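Local atomic coordinates of dihydrodipicolinate synthase (Bacillus anthracis, PDB entry 1XKY), a protein that probably catalyses the aldolase-type condensation of pyruvate with aspartate semialdehyde that opens the lysine branch of bacterial biosynthesis. Residues M112-Y117 with G148-Q153; V84-G89 with V106-V111; T36-Y41 with V270-G275. All coordinates share one frame; numbering follows the deposited sequence.

Contact 1 (M112-Y117 with G148-Q153); sequences MLVAPY and GRSIVQ
Ser150 OG donates a hydrogen bond to Ala115 O, the direct one between segment 112-117, the end of strand 110-114 and the loop after it, and segment 148-153. OG lies 2.8 Å from Ala115 O, tilted 30° out of the carbonyl plane. It reaches there because OG sits beside the backbone N and anti to the carbonyl carbon (chi1 -68°). A second polar link runs through a water that donates to both Pro116 O (2.7 Å) and Ser150 O (2.8 Å).

The van der Waals part is small. Val152 CG2 stands 4.3 Å from Ala115 CB and also touches Pro116 O. On the other flank, Tyr117 CB rests 3.5 Å from Ser150 OG while the ring itself heads away. That ring stacks with Tyr118 of the second subunit, whose backbone O also accepts a hydrogen bond from Arg149 NH1; this is consistent with the tight dimer of the family.

The contact lies at the C-terminal end of a TIM-barrel strand, where its loop meets short helix 147-150, which follows strand 141-145. Chemically, the loop offers two successive carbonyls, satisfied by one hydroxyl and one shared water beside the subunit interface.

Contact 2 (V84-G89 with V106-V111); sequences VIAGTG and VGVDAV
Ile85-Ala110 and Ala86-Val111 are the parallel bridges between the strands of a beta-alpha-beta unit, in which strand 84-87, helix 93-105 and strand 110-114 follow one another. Ala86 N bonds to Ala110 O at 3.0 Å and nearly straight, 165° at the hydrogen. Val84 O is gripped twice, by Asp109 N in its carbonyl plane at 2.8 Å and by Ala110 N, a longer and more bent bond at 3.3 Å. Two consecutive amides can converge on it because Asp109 is not yet extended.

The Asp109 carboxylate adds a side-chain bond at the start of the strand pair: OD1 takes Val84 N at 2.8 Å through its anti lone pair, leaving OD2 to a salt bridge with Lys80. One carboxylate thus joins a main-chain amide to a lysine, and the charged partner probably keeps it ionised.

On the face carrying Ile85 and Ala110, Ile85 CG1 meets Ala110 CB at 4.0 Å, with Phe13 packed against both residues. On the other face, Val108 CG1 touches Ala86 CB (4.0 Å) and Val84 CG1, the two valines crossing at about a right angle. Val108 and Ala86 pack on Ala103 of helix 93-105, while Val84 packs on Val78 of helix 64-78. Farther along, Thr88 turns OG1 between its backbone N and carbonyl carbon (chi1 60°), bringing it to 3.4 Å from Val111 CB; its hydrogen-bond partner is Thr100 on the helix. Parallel neighbours joined through an outer helix, as here, are typical of the TIM barrel, built from repeated beta-alpha units.

Contact 3 (T36-Y41 with V270-G275); sequences TKLVNY and VGLDVG
Leu272 pushes its isobutyl group against one side of helix 32-44, meeting Lys37, Leu38 and Tyr41. Its own backbone N belongs to the Schellman motif that ends helix 261-269: Gly271, with positive phi, is the C-prime residue, and the bonds run from Leu272 N to Leu267 O and from Gly271 N to Gln268 O. The contact therefore joins the C-terminal helical region to the helix that follows the first strand of the TIM barrel.

The buried part is apolar. Leu272 CD1 lies 3.7 Å from Tyr41 CG and equally near Tyr41 CB, approaching the root of the ring obliquely. Tyr41 CG is anti to the backbone N (chi1 169°), which carries the ring out past the leucine; its OH makes a weak hydrogen bond to His219 O. The same CD1 methyl meets Leu38 CD1 at 4.1 Å, those two side chains crossing at about a right angle. Leu38 also reaches Val274, CD2 to CG1 at 4.4 Å, and also packs on Met20 and Val21, so this end of the contact is buried.

Toward solvent the packing stays close at first but changes character. Lys37 slides past Leu272 in the opposite direction, its CD methylene 3.6 Å from Leu272 CD2, so the leucine is roofed by the aliphatic stretch of an exposed lysine. The chain then bends at chi3 and chi4, and its ammonium crosses to the other segment through a water, 3.1 Å from Lys37 NZ, which donates to Asp273 O. Beyond it the loop holds its own shape with an Asx turn: Asp273 OD1, salt-bridged to Lys34, accepts Gly275 N at 2.7 Å, nearly head-on to the carboxylate C-O bond.

In the fold
Contacts 1 and 2 share strand 110-114: contact 2 pairs its start with strand 84-87, contact 1 uses its end and the loop beyond. They also touch, Met112 N lying 2.8 Å from Ala86 O, a probable hydrogen bond that carries the ladder on. Contact 3 shares no element with either; it lies about 28 Å from contact 1, centre to centre, across the middle of the chain. Chemistry follows place. Contact 2, buried in the barrel wall, is mostly backbone bonding; contact 1, partly buried beside a second subunit, relies on a hydroxyl and a water; contact 3, outside the barrel but largely buried, is apolar packing with an exposed lysine edge.

Contact 1 (M112-Y117 with G148-Q153)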
loop_
_atom_site.group_PDB
_atom_site.type_symbol
_atom_site.label_atom_id
_atom_site.label_comp_id
_atom_site.label_asym_id
_atom_site.label_seq_id
_atom_site.Cartn_x
_atom_site.Cartn_y
_atom_site.Cartn_z
ATOM N N MET A 112 -20.323 8.365 -19.429
ATOM C CA MET A 112 -19.210 7.829 -18.654
ATOM C C MET A 112 -19.773 7.221 -17.377
ATOM O O MET A 112 -20.526 7.883 -16.655
ATOM C CB MET A 112 -18.221 8.948 -18.299
ATOM C CG MET A 112 -16.982 8.505 -17.519
ATOM S SD MET A 112 -15.676 7.870 -18.583
ATOM C CE MET A 112 -14.843 9.377 -19.062
ATOM N N LEU A 113 -19.391 5.971 -17.102
ATOM C CA LEU A 113 -19.841 5.244 -15.912
ATOM C C LEU A 113 -18.647 4.833 -15.040
ATOM O O LEU A 113 -17.864 3.953 -15.407
ATOM C CB LEU A 113 -20.634 3.997 -16.337
ATOM C CG LEU A 113 -21.841 4.216 -17.267
ATOM C CD1 LEU A 113 -22.526 2.887 -17.555
ATOM C CD2 LEU A 113 -22.846 5.194 -16.676
ATOM N N VAL A 114 -18.525 5.477 -13.882
ATOM C CA VAL A 114 -17.446 5.215 -12.943
ATOM C C VAL A 114 -17.693 3.941 -12.118
ATOM O O VAL A 114 -18.832 3.596 -11.825
ATOM C CB VAL A 114 -17.226 6.454 -12.007
ATOM C CG1 VAL A 114 -18.344 6.573 -10.964
ATOM C CG2 VAL A 114 -15.853 6.411 -11.358
ATOM N N ALA A 115 -16.618 3.234 -11.770
ATOM C CA ALA A 115 -16.696 2.188 -10.749
ATOM C C ALA A 115 -17.329 2.780 -9.483
ATOM O O ALA A 115 -16.843 3.792 -8.969
ATOM C CB ALA A 115 -15.296 1.643 -10.438
ATOM N N PRO A 116 -18.439 2.189 -8.998
ATOM C CA PRO A 116 -19.045 2.679 -7.761
ATOM C C PRO A 116 -18.038 2.871 -6.634
ATOM O O PRO A 116 -17.271 1.956 -6.302
ATOM C CB PRO A 116 -20.054 1.587 -7.409
ATOM C CG PRO A 116 -20.490 1.083 -8.721
ATOM C CD PRO A 116 -19.215 1.073 -9.557
ATOM N N TYR A 117 -18.071 4.074 -6.073
ATOM C CA TYR A 117 -17.252 4.484 -4.942
ATOM C C TYR A 117 -18.014 4.251 -3.641
ATOM O O TYR A 117 -19.233 4.115 -3.644
ATOM C CB TYR A 117 -16.922 5.984 -5.056
ATOM C CG TYR A 117 -18.115 6.795 -5.516
ATOM C CD1 TYR A 117 -18.315 7.067 -6.865
ATOM C CD2 TYR A 117 -19.069 7.248 -4.604
ATOM C CE1 TYR A 117 -19.423 7.776 -7.293
ATOM C CE2 TYR A 117 -20.183 7.965 -5.026
ATOM C CZ TYR A 117 -20.347 8.223 -6.374
ATOM O OH TYR A 117 -21.440 8.928 -6.801
ATOM N N GLY A 148 -7.988 4.885 -7.295
ATOM C CA GLY A 148 -7.549 6.015 -6.484
ATOM C C GLY A 148 -8.662 6.898 -5.930
ATOM O O GLY A 148 -8.391 7.754 -5.087
ATOM N N ARG A 149 -9.898 6.713 -6.410
ATOM C CA ARG A 149 -11.070 7.386 -5.835
ATOM C C ARG A 149 -12.162 6.428 -5.360
ATOM O O ARG A 149 -12.887 6.744 -4.417
ATOM C CB ARG A 149 -11.664 8.383 -6.829
ATOM C CG ARG A 149 -10.754 9.551 -7.106
ATOM C CD ARG A 149 -11.346 10.480 -8.136
ATOM N NE ARG A 149 -10.447 11.591 -8.423
ATOM C CZ ARG A 149 -10.382 12.731 -7.735
ATOM N NH1 ARG A 149 -11.164 12.949 -6.678
ATOM N NH2 ARG A 149 -9.511 13.662 -8.108
ATOM N N SER A 150 -12.280 5.273 -6.006
ATOM C CA SER A 150 -13.335 4.322 -5.697
ATOM C C SER A 150 -12.855 3.108 -4.909
ATOM O O SER A 150 -13.687 2.310 -4.490
ATOM C CB SER A 150 -14.028 3.861 -6.977
ATOM O OG SER A 150 -14.762 4.928 -7.550
ATOM N N ILE A 151 -11.532 2.977 -4.738
ATOM C CA ILE A 151 -10.889 1.864 -4.014
ATOM C C ILE A 151 -10.842 0.574 -4.839
ATOM O O ILE A 151 -9.766 0.032 -5.105
ATOM C CB ILE A 151 -11.542 1.613 -2.619
ATOM C CG1 ILE A 151 -11.577 2.947 -1.840
ATOM C CG2 ILE A 151 -10.841 0.452 -1.886
ATOM C CD1 ILE A 151 -11.056 2.916 -0.471
ATOM N N VAL A 152 -12.014 0.092 -5.239
ATOM C CA VAL A 152 -12.108 -1.103 -6.069
ATOM C C VAL A 152 -11.526 -0.856 -7.457
ATOM O O VAL A 152 -11.496 0.277 -7.936
ATOM C CB VAL A 152 -13.566 -1.577 -6.211
ATOM C CG1 VAL A 152 -14.123 -1.997 -4.860
ATOM C CG2 VAL A 152 -14.424 -0.486 -6.833
ATOM N N GLN A 153 -11.067 -1.925 -8.099
ATOM C CA GLN A 153 -10.760 -1.891 -9.524
ATOM C C GLN A 153 -11.758 -2.722 -10.324
ATOM O O GLN A 153 -12.245 -3.749 -9.850
ATOM C CB GLN A 153 -9.337 -2.391 -9.778
ATOM C CG GLN A 153 -8.908 -3.531 -8.870
ATOM C CD GLN A 153 -9.203 -4.893 -9.467
ATOM O OE1 GLN A 153 -8.766 -5.198 -10.576
ATOM N NE2 GLN A 153 -9.946 -5.715 -8.733
HETATM O O HOH W 1 -16.285 1.443 -3.885
#

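Contact 2 (V84-G89 with V106-V111)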
loop_
_atom_site.group_PDB
_atom_site.type_symbol
_atom_site.label_atom_id
_atom_site.label_comp_id
_atom_site.label_asym_id
_atom_site.label_seq_id
_atom_site.Cartn_x
_atom_site.Cartn_y
_atom_site.Cartn_z
ATOM N N VAL A 84 -19.904 14.676 -26.987
ATOM C CA VAL A 84 -20.176 15.095 -25.608
ATOM C C VAL A 84 -20.482 13.847 -24.783
ATOM O O VAL A 84 -21.440 13.136 -25.065
ATOM C CB VAL A 84 -21.377 16.071 -25.531
ATOM C CG1 VAL A 84 -21.707 16.415 -24.087
ATOM C CG2 VAL A 84 -21.082 17.327 -26.329
ATOM N N ILE A 85 -19.647 13.584 -23.777
ATOM C CA ILE A 85 -19.801 12.425 -22.897
ATOM C C ILE A 85 -20.234 12.903 -21.518
ATOM O O ILE A 85 -19.515 13.670 -20.877
ATOM C CB ILE A 85 -18.466 11.643 -22.763
ATOM C CG1 ILE A 85 -17.934 11.228 -24.138
ATOM C CG2 ILE A 85 -18.651 10.425 -21.869
ATOM C CD1 ILE A 85 -16.424 11.072 -24.190
ATOM N N ALA A 86 -21.399 12.450 -21.057
ATOM C CA ALA A 86 -21.949 12.864 -19.763
ATOM C C ALA A 86 -21.603 11.875 -18.644
ATOM O O ALA A 86 -21.741 10.669 -18.809
ATOM C CB ALA A 86 -23.450 13.019 -19.860
ATOM N N GLY A 87 -21.182 12.400 -17.500
ATOM C CA GLY A 87 -20.792 11.567 -16.364
ATOM C C GLY A 87 -21.994 11.150 -15.537
ATOM O O GLY A 87 -22.243 11.710 -14.468
ATOM N N THR A 88 -22.721 10.142 -16.012
ATOM C CA THR A 88 -24.027 9.809 -15.432
ATOM C C THR A 88 -23.982 8.710 -14.359
ATOM O O THR A 88 -24.940 8.548 -13.586
ATOM C CB THR A 88 -25.026 9.399 -16.525
ATOM O OG1 THR A 88 -24.537 8.249 -17.217
ATOM C CG2 THR A 88 -25.254 10.530 -17.508
ATOM N N GLY A 89 -22.874 7.972 -14.304
ATOM C CA GLY A 89 -22.730 6.873 -13.356
ATOM C C GLY A 89 -22.406 7.315 -11.939
ATOM O O GLY A 89 -21.515 8.136 -11.725
ATOM N N VAL A 106 -31.423 14.815 -23.533
ATOM C CA VAL A 106 -30.913 16.137 -23.937
ATOM C C VAL A 106 -29.809 16.091 -24.994
ATOM O O VAL A 106 -29.189 17.115 -25.276
ATOM C CB VAL A 106 -30.460 17.007 -22.723
ATOM C CG1 VAL A 106 -31.582 17.129 -21.711
ATOM C CG2 VAL A 106 -29.182 16.464 -22.075
ATOM N N GLY A 107 -29.556 14.916 -25.566
ATOM C CA GLY A 107 -28.750 14.805 -26.779
ATOM C C GLY A 107 -27.250 14.626 -26.641
ATOM O O GLY A 107 -26.502 14.910 -27.586
ATOM N N VAL A 108 -26.787 14.146 -25.487
ATOM C CA VAL A 108 -25.361 13.825 -25.347
ATOM C C VAL A 108 -25.041 12.644 -26.278
ATOM O O VAL A 108 -25.940 11.942 -26.745
ATOM C CB VAL A 108 -24.945 13.500 -23.885
ATOM C CG1 VAL A 108 -25.300 14.648 -22.951
ATOM C CG2 VAL A 108 -25.559 12.177 -23.397
ATOM N N ASP A 109 -23.762 12.433 -26.557
ATOM C CA ASP A 109 -23.347 11.414 -27.520
ATOM C C ASP A 109 -22.952 10.085 -26.879
ATOM O O ASP A 109 -22.915 9.053 -27.553
ATOM C CB ASP A 109 -22.198 11.963 -28.359
ATOM C CG ASP A 109 -22.591 13.219 -29.106
ATOM O OD1 ASP A 109 -22.128 14.312 -28.722
ATOM O OD2 ASP A 109 -23.406 13.112 -30.054
ATOM N N ALA A 110 -22.650 10.126 -25.585
ATOM C CA ALA A 110 -22.214 8.965 -24.840
ATOM C C ALA A 110 -22.305 9.269 -23.361
ATOM O O ALA A 110 -22.505 10.429 -22.961
ATOM C CB ALA A 110 -20.774 8.616 -25.205
ATOM N N VAL A 111 -22.138 8.234 -22.539
ATOM C CA VAL A 111 -22.076 8.428 -21.100
ATOM C C VAL A 111 -20.830 7.766 -20.509
ATOM O O VAL A 111 -20.339 6.766 -21.039
ATOM C CB VAL A 111 -23.367 7.941 -20.383
ATOM C CG1 VAL A 111 -24.566 8.750 -20.835
ATOM C CG2 VAL A 111 -23.598 6.449 -20.603
#

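Contact 3 (T36-Y41 with V270-G275)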
loop_
_atom_site.group_PDB
_atom_site.type_symbol
_atom_site.label_atom_id
_atom_site.label_comp_id
_atom_site.label_asym_id
_atom_site.label_seq_id
_atom_site.Cartn_x
_atom_site.Cartn_y
_atom_site.Cartn_z
ATOM N N THR A 36 -19.650 28.363 -22.004
ATOM C CA THR A 36 -19.566 28.581 -23.451
ATOM C C THR A 36 -18.139 28.967 -23.845
ATOM O O THR A 36 -17.557 28.370 -24.755
ATOM C CB THR A 36 -20.568 29.653 -23.920
ATOM O OG1 THR A 36 -21.892 29.253 -23.552
ATOM C CG2 THR A 36 -20.505 29.862 -25.439
ATOM N N LYS A 37 -17.558 29.925 -23.130
ATOM C CA LYS A 37 -16.183 30.340 -23.400
ATOM C C LYS A 37 -15.213 29.163 -23.280
ATOM O O LYS A 37 -14.349 28.967 -24.146
ATOM C CB LYS A 37 -15.759 31.469 -22.459
ATOM C CG LYS A 37 -14.461 32.148 -22.871
ATOM C CD LYS A 37 -13.904 33.062 -21.771
ATOM C CE LYS A 37 -14.614 34.406 -21.685
ATOM N NZ LYS A 37 -15.786 34.389 -20.758
ATOM N N LEU A 38 -15.376 28.372 -22.221
ATOM C CA LEU A 38 -14.473 27.250 -21.951
ATOM C C LEU A 38 -14.568 26.163 -23.017
ATOM O O LEU A 38 -13.550 25.647 -23.464
ATOM C CB LEU A 38 -14.756 26.637 -20.570
ATOM C CG LEU A 38 -13.943 25.377 -20.221
ATOM C CD1 LEU A 38 -12.466 25.690 -20.199
ATOM C CD2 LEU A 38 -14.387 24.802 -18.882
ATOM N N VAL A 39 -15.792 25.804 -23.400
ATOM C CA VAL A 39 -16.014 24.781 -24.433
ATOM C C VAL A 39 -15.347 25.178 -25.751
ATOM O O VAL A 39 -14.641 24.374 -26.368
ATOM C CB VAL A 39 -17.515 24.508 -24.656
ATOM C CG1 VAL A 39 -17.741 23.675 -25.912
ATOM C CG2 VAL A 39 -18.118 23.795 -23.440
ATOM N N ASN A 40 -15.544 26.426 -26.163
ATOM C CA ASN A 40 -14.934 26.910 -27.412
ATOM C C ASN A 40 -13.409 26.939 -27.352
ATOM O O ASN A 40 -12.726 26.553 -28.320
ATOM C CB ASN A 40 -15.495 28.282 -27.780
ATOM C CG ASN A 40 -16.898 28.189 -28.343
ATOM O OD1 ASN A 40 -17.158 27.387 -29.241
ATOM N ND2 ASN A 40 -17.808 28.993 -27.817
ATOM N N TYR A 41 -12.891 27.381 -26.209
ATOM C CA TYR A 41 -11.453 27.351 -25.960
ATOM C C TYR A 41 -10.878 25.931 -26.119
ATOM O O TYR A 41 -9.890 25.717 -26.842
ATOM C CB TYR A 41 -11.127 27.921 -24.572
ATOM C CG TYR A 41 -9.688 27.657 -24.174
ATOM C CD1 TYR A 41 -8.665 28.513 -24.575
ATOM C CD2 TYR A 41 -9.350 26.521 -23.446
ATOM C CE1 TYR A 41 -7.337 28.257 -24.239
ATOM C CE2 TYR A 41 -8.029 26.256 -23.094
ATOM C CZ TYR A 41 -7.022 27.123 -23.496
ATOM O OH TYR A 41 -5.702 26.854 -23.152
ATOM N N VAL A 270 -4.464 32.210 -16.676
ATOM C CA VAL A 270 -4.297 32.495 -18.115
ATOM C C VAL A 270 -5.520 33.170 -18.740
ATOM O O VAL A 270 -5.750 33.047 -19.946
ATOM C CB VAL A 270 -3.925 31.227 -18.944
ATOM C CG1 VAL A 270 -2.636 30.607 -18.419
ATOM C CG2 VAL A 270 -5.054 30.192 -18.959
ATOM N N GLY A 271 -6.302 33.873 -17.924
ATOM C CA GLY A 271 -7.380 34.725 -18.426
ATOM C C GLY A 271 -8.720 34.065 -18.706
ATOM O O GLY A 271 -9.608 34.701 -19.285
ATOM N N LEU A 272 -8.882 32.802 -18.310
ATOM C CA LEU A 272 -10.160 32.114 -18.463
ATOM C C LEU A 272 -10.698 31.784 -17.076
ATOM O O LEU A 272 -10.526 30.678 -16.577
ATOM C CB LEU A 272 -10.005 30.855 -19.331
ATOM C CG LEU A 272 -11.138 30.603 -20.338
ATOM C CD1 LEU A 272 -10.907 29.338 -21.143
ATOM C CD2 LEU A 272 -12.466 30.530 -19.642
ATOM N N ASP A 273 -11.330 32.764 -16.442
ATOM C CA ASP A 273 -11.847 32.575 -15.084
ATOM C C ASP A 273 -13.081 31.674 -15.134
ATOM O O ASP A 273 -14.055 31.976 -15.826
ATOM C CB ASP A 273 -12.165 33.918 -14.410
ATOM C CG ASP A 273 -12.342 33.790 -12.897
ATOM O OD1 ASP A 273 -13.181 32.977 -12.455
ATOM O OD2 ASP A 273 -11.637 34.497 -12.137
ATOM N N VAL A 274 -13.003 30.554 -14.416
ATOM C CA VAL A 274 -14.089 29.594 -14.321
ATOM C C VAL A 274 -14.568 29.472 -12.863
ATOM O O VAL A 274 -15.210 28.487 -12.489
ATOM C CB VAL A 274 -13.668 28.203 -14.880
ATOM C CG1 VAL A 274 -13.422 28.286 -16.367
ATOM C CG2 VAL A 274 -12.430 27.670 -14.182
ATOM N N GLY A 275 -14.236 30.477 -12.052
ATOM C CA GLY A 275 -14.701 30.557 -10.669
ATOM C C GLY A 275 -14.010 29.600 -9.718
ATOM O O GLY A 275 -12.941 29.056 -10.022
HETATM O O HOH W 2 -14.312 33.758 -18.115
#